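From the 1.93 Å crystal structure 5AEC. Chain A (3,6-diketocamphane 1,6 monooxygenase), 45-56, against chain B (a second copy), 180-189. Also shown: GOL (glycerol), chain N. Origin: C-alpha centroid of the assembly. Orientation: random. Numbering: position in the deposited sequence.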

# COMPACT_ATOMS: atom_id res chain seq x y z
N GLU A 45 -4.10 -2.18 -11.77
CA GLU A 45 -3.86 -3.22 -10.76
C GLU A 45 -3.98 -4.61 -11.40
O GLU A 45 -4.99 -4.89 -12.05
CB GLU A 45 -4.94 -3.14 -9.67
CG GLU A 45 -4.85 -4.18 -8.55
CD GLU A 45 -5.81 -3.87 -7.42
OE1 GLU A 45 -5.68 -2.77 -6.81
OE2 GLU A 45 -6.74 -4.69 -7.20
N HIS A 46 -2.93 -5.42 -11.24
CA HIS A 46 -2.85 -6.77 -11.84
C HIS A 46 -1.93 -7.61 -10.99
O HIS A 46 -0.82 -7.18 -10.65
CB HIS A 46 -2.24 -6.76 -13.23
CG HIS A 46 -3.02 -5.99 -14.25
ND1 HIS A 46 -2.82 -4.65 -14.48
CD2 HIS A 46 -4.00 -6.38 -15.10
CE1 HIS A 46 -3.64 -4.24 -15.43
NE2 HIS A 46 -4.36 -5.27 -15.82
N ALA A 47 -2.41 -8.80 -10.62
CA ALA A 47 -1.63 -9.77 -9.82
C ALA A 47 -1.04 -10.89 -10.68
O ALA A 47 -0.14 -11.58 -10.23
CB ALA A 47 -2.51 -10.37 -8.75
N SER A 48 -1.56 -11.09 -11.89
CA SER A 48 -1.18 -12.27 -12.72
C SER A 48 -0.40 -11.97 -13.98
O SER A 48 0.03 -12.90 -14.65
CB SER A 48 -2.41 -13.11 -13.10
OG SER A 48 -3.28 -12.43 -13.99
N GLN A 49 -0.19 -10.68 -14.30
CA GLN A 49 0.32 -10.30 -15.62
C GLN A 49 1.79 -9.88 -15.61
O GLN A 49 2.26 -9.28 -14.64
CB GLN A 49 -0.52 -9.16 -16.18
CG GLN A 49 -1.95 -9.55 -16.53
CD GLN A 49 -1.98 -10.45 -17.74
OE1 GLN A 49 -2.16 -11.66 -17.63
NE2 GLN A 49 -1.79 -9.87 -18.91
N ILE A 50 2.47 -10.11 -16.72
CA ILE A 50 3.90 -9.78 -16.85
C ILE A 50 4.12 -8.32 -17.22
O ILE A 50 4.88 -7.62 -16.56
CB ILE A 50 4.58 -10.66 -17.92
CG1 ILE A 50 4.45 -12.13 -17.53
CG2 ILE A 50 6.05 -10.31 -18.05
CD1 ILE A 50 5.19 -12.46 -16.26
N TRP A 51 3.47 -7.87 -18.30
CA TRP A 51 3.64 -6.50 -18.79
C TRP A 51 2.95 -5.51 -17.86
O TRP A 51 3.43 -4.39 -17.67
CB TRP A 51 3.10 -6.30 -20.22
CG TRP A 51 3.91 -6.89 -21.34
CD1 TRP A 51 3.89 -8.20 -21.77
CD2 TRP A 51 4.84 -6.21 -22.19
NE1 TRP A 51 4.76 -8.36 -22.83
CE2 TRP A 51 5.35 -7.16 -23.11
CE3 TRP A 51 5.29 -4.88 -22.27
CZ2 TRP A 51 6.30 -6.83 -24.08
CZ3 TRP A 51 6.24 -4.56 -23.26
CH2 TRP A 51 6.71 -5.53 -24.16
N GLU A 52 1.82 -5.90 -17.32
CA GLU A 52 1.05 -5.03 -16.43
C GLU A 52 1.35 -5.52 -15.03
O GLU A 52 0.61 -6.29 -14.46
CB GLU A 52 -0.45 -5.08 -16.79
CG GLU A 52 -0.82 -4.83 -18.25
CD GLU A 52 -0.89 -6.10 -19.13
OE1 GLU A 52 -0.27 -7.12 -18.78
OE2 GLU A 52 -1.57 -6.06 -20.19
N ASN A 53 2.44 -5.03 -14.46
CA ASN A 53 3.09 -5.67 -13.32
C ASN A 53 3.03 -4.85 -12.02
O ASN A 53 3.95 -4.89 -11.22
CB ASN A 53 4.54 -6.00 -13.70
CG ASN A 53 5.39 -4.76 -14.02
OD1 ASN A 53 4.87 -3.65 -14.21
ND2 ASN A 53 6.71 -4.95 -14.04
N ILE A 54 1.93 -4.14 -11.80
CA ILE A 54 1.70 -3.47 -10.55
C ILE A 54 0.49 -4.09 -9.87
O ILE A 54 -0.64 -3.89 -10.31
CB ILE A 54 1.52 -1.95 -10.74
CG1 ILE A 54 2.84 -1.38 -11.32
CG2 ILE A 54 1.11 -1.29 -9.43
CD1 ILE A 54 2.73 0.07 -11.75
N PRO A 55 0.71 -4.84 -8.80
CA PRO A 55 -0.39 -5.47 -8.07
C PRO A 55 -1.03 -4.56 -7.00
O PRO A 55 -2.07 -4.91 -6.47
CB PRO A 55 0.28 -6.69 -7.42
CG PRO A 55 1.69 -6.22 -7.15
CD PRO A 55 2.03 -5.26 -8.27
N ASN A 56 -0.37 -3.44 -6.69
CA ASN A 56 -0.73 -2.55 -5.60
C ASN A 56 -0.46 -1.11 -6.00
O ASN A 56 0.51 -0.48 -5.55
CB ASN A 56 0.06 -2.89 -4.35
CG ASN A 56 -0.37 -4.19 -3.75
OD1 ASN A 56 0.15 -5.24 -4.12
ND2 ASN A 56 -1.36 -4.14 -2.87
N ASP B 180 6.56 -17.70 -25.39
CA ASP B 180 7.04 -16.40 -24.94
C ASP B 180 6.89 -16.26 -23.41
O ASP B 180 5.81 -16.54 -22.85
CB ASP B 180 6.27 -15.27 -25.67
CG ASP B 180 7.08 -13.97 -25.78
OD1 ASP B 180 8.02 -13.76 -24.99
OD2 ASP B 180 6.74 -13.13 -26.63
N GLU B 181 8.00 -15.89 -22.75
CA GLU B 181 8.01 -15.56 -21.31
C GLU B 181 6.87 -14.62 -20.85
O GLU B 181 6.33 -14.79 -19.76
CB GLU B 181 9.40 -15.07 -20.78
CG GLU B 181 9.82 -13.62 -21.06
CD GLU B 181 10.65 -13.41 -22.32
OE1 GLU B 181 10.80 -14.36 -23.13
OE2 GLU B 181 11.14 -12.27 -22.52
N GLN B 182 6.52 -13.65 -21.70
CA GLN B 182 5.46 -12.64 -21.43
C GLN B 182 4.03 -13.14 -21.11
O GLN B 182 3.20 -12.34 -20.66
CB GLN B 182 5.35 -11.69 -22.62
CG GLN B 182 4.88 -12.36 -23.90
CD GLN B 182 4.60 -11.38 -24.99
OE1 GLN B 182 5.04 -10.22 -24.95
NE2 GLN B 182 3.87 -11.83 -26.00
N HIS B 183 3.74 -14.40 -21.40
CA HIS B 183 2.42 -14.99 -21.09
C HIS B 183 2.41 -15.93 -19.88
O HIS B 183 1.35 -16.39 -19.48
CB HIS B 183 1.87 -15.67 -22.35
CG HIS B 183 1.42 -14.67 -23.38
ND1 HIS B 183 1.72 -14.80 -24.73
CD2 HIS B 183 0.74 -13.50 -23.26
CE1 HIS B 183 1.21 -13.78 -25.38
NE2 HIS B 183 0.62 -12.97 -24.51
N LYS B 184 3.58 -16.17 -19.28
CA LYS B 184 3.67 -16.88 -18.01
C LYS B 184 3.05 -16.03 -16.89
O LYS B 184 2.74 -14.85 -17.09
CB LYS B 184 5.13 -17.18 -17.68
CG LYS B 184 5.84 -18.00 -18.77
CD LYS B 184 6.88 -18.97 -18.22
CE LYS B 184 7.89 -18.29 -17.31
NZ LYS B 184 9.09 -19.14 -17.11
N LEU B 185 2.91 -16.62 -15.71
CA LEU B 185 2.40 -15.89 -14.56
C LEU B 185 3.43 -14.90 -14.03
O LEU B 185 4.63 -15.19 -14.06
CB LEU B 185 1.98 -16.84 -13.45
CG LEU B 185 0.70 -17.60 -13.77
CD1 LEU B 185 0.61 -18.86 -12.94
CD2 LEU B 185 -0.52 -16.71 -13.56
N ALA B 186 2.95 -13.74 -13.56
CA ALA B 186 3.79 -12.78 -12.84
C ALA B 186 4.45 -13.43 -11.65
O ALA B 186 3.91 -14.39 -11.10
CB ALA B 186 2.99 -11.57 -12.38
N ASP B 187 5.62 -12.95 -11.27
CA ASP B 187 6.33 -13.46 -10.11
C ASP B 187 6.40 -12.39 -9.05
O ASP B 187 7.26 -11.53 -9.09
CB ASP B 187 7.72 -13.95 -10.47
CG ASP B 187 8.44 -14.64 -9.31
OD1 ASP B 187 8.00 -14.61 -8.13
OD2 ASP B 187 9.49 -15.24 -9.59
N PHE B 188 5.46 -12.46 -8.10
CA PHE B 188 5.44 -11.60 -6.96
C PHE B 188 5.87 -12.33 -5.69
O PHE B 188 5.41 -11.98 -4.62
CB PHE B 188 4.05 -10.95 -6.83
CG PHE B 188 3.74 -10.02 -7.97
CD1 PHE B 188 4.57 -8.93 -8.23
CD2 PHE B 188 2.69 -10.26 -8.82
CE1 PHE B 188 4.29 -8.05 -9.27
CE2 PHE B 188 2.41 -9.40 -9.86
CZ PHE B 188 3.22 -8.31 -10.11
N SER B 189 6.69 -13.38 -5.82
CA SER B 189 7.28 -14.04 -4.65
C SER B 189 8.23 -13.07 -3.99
O SER B 189 8.74 -12.19 -4.66
CB SER B 189 8.02 -15.34 -4.99
OG SER B 189 9.12 -15.15 -5.88
C1 GOL N . 8.88 -7.79 -11.51
O1 GOL N . 8.46 -6.52 -12.00
C2 GOL N . 7.63 -8.66 -11.29
O2 GOL N . 7.49 -8.75 -9.86
C3 GOL N . 7.73 -10.00 -12.03
O3 GOL N . 6.49 -10.39 -12.68
O HOH W 1 0.16 -14.04 -17.03
O HOH W 2 1.21 -12.08 -18.82

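Two direct hydrogen bonds join the stretches. Ala B186 N donates to Ser A48 O at 3.2 Å, a nearly straight backbone pairing where the CA atoms of the two stretches come nearest (Ser A48 CA to Ala B186 CA, 5.0 Å). Trp A51 NE1 donates at 2.8 Å to OE1 of Gln B182, which is p at chi1 and t at chi2. The acceptor lies at the edge of the indole, near its plane, where the N-H points.

Water extends the polar contact. The O of water 2 accepts from Ile A50 N at 3.1 Å and donates to Gln B182 O at 2.7 Å. The O of water 1 lies 2.6 Å from Ser A48 O and 2.7 Å from Lys B184 O.

The two stretches bury 524 Å² between them, both sides summed. Phe B188 and Ile A50 are the most covered, at 89 and 86 Å². Phe B188 points toward chain A. Pro A55 CG sits over one ring face, 3.9 Å from the centroid, in a CH-pi contact. Ala A47 O meets the ring edge, 3.4 Å from Phe B188 CE2. Ile A50, m at both chi angles, lies against the chain B backbone, with CG1 3.2 Å from Lys B184 O. Ala B186 has a small side chain that fits close to the backbone: its CB is 3.3 Å from Gln A49 O.

A glycerol, probably from crystallisation, accepts from Asp B187 N (3.0 Å to GOL O3).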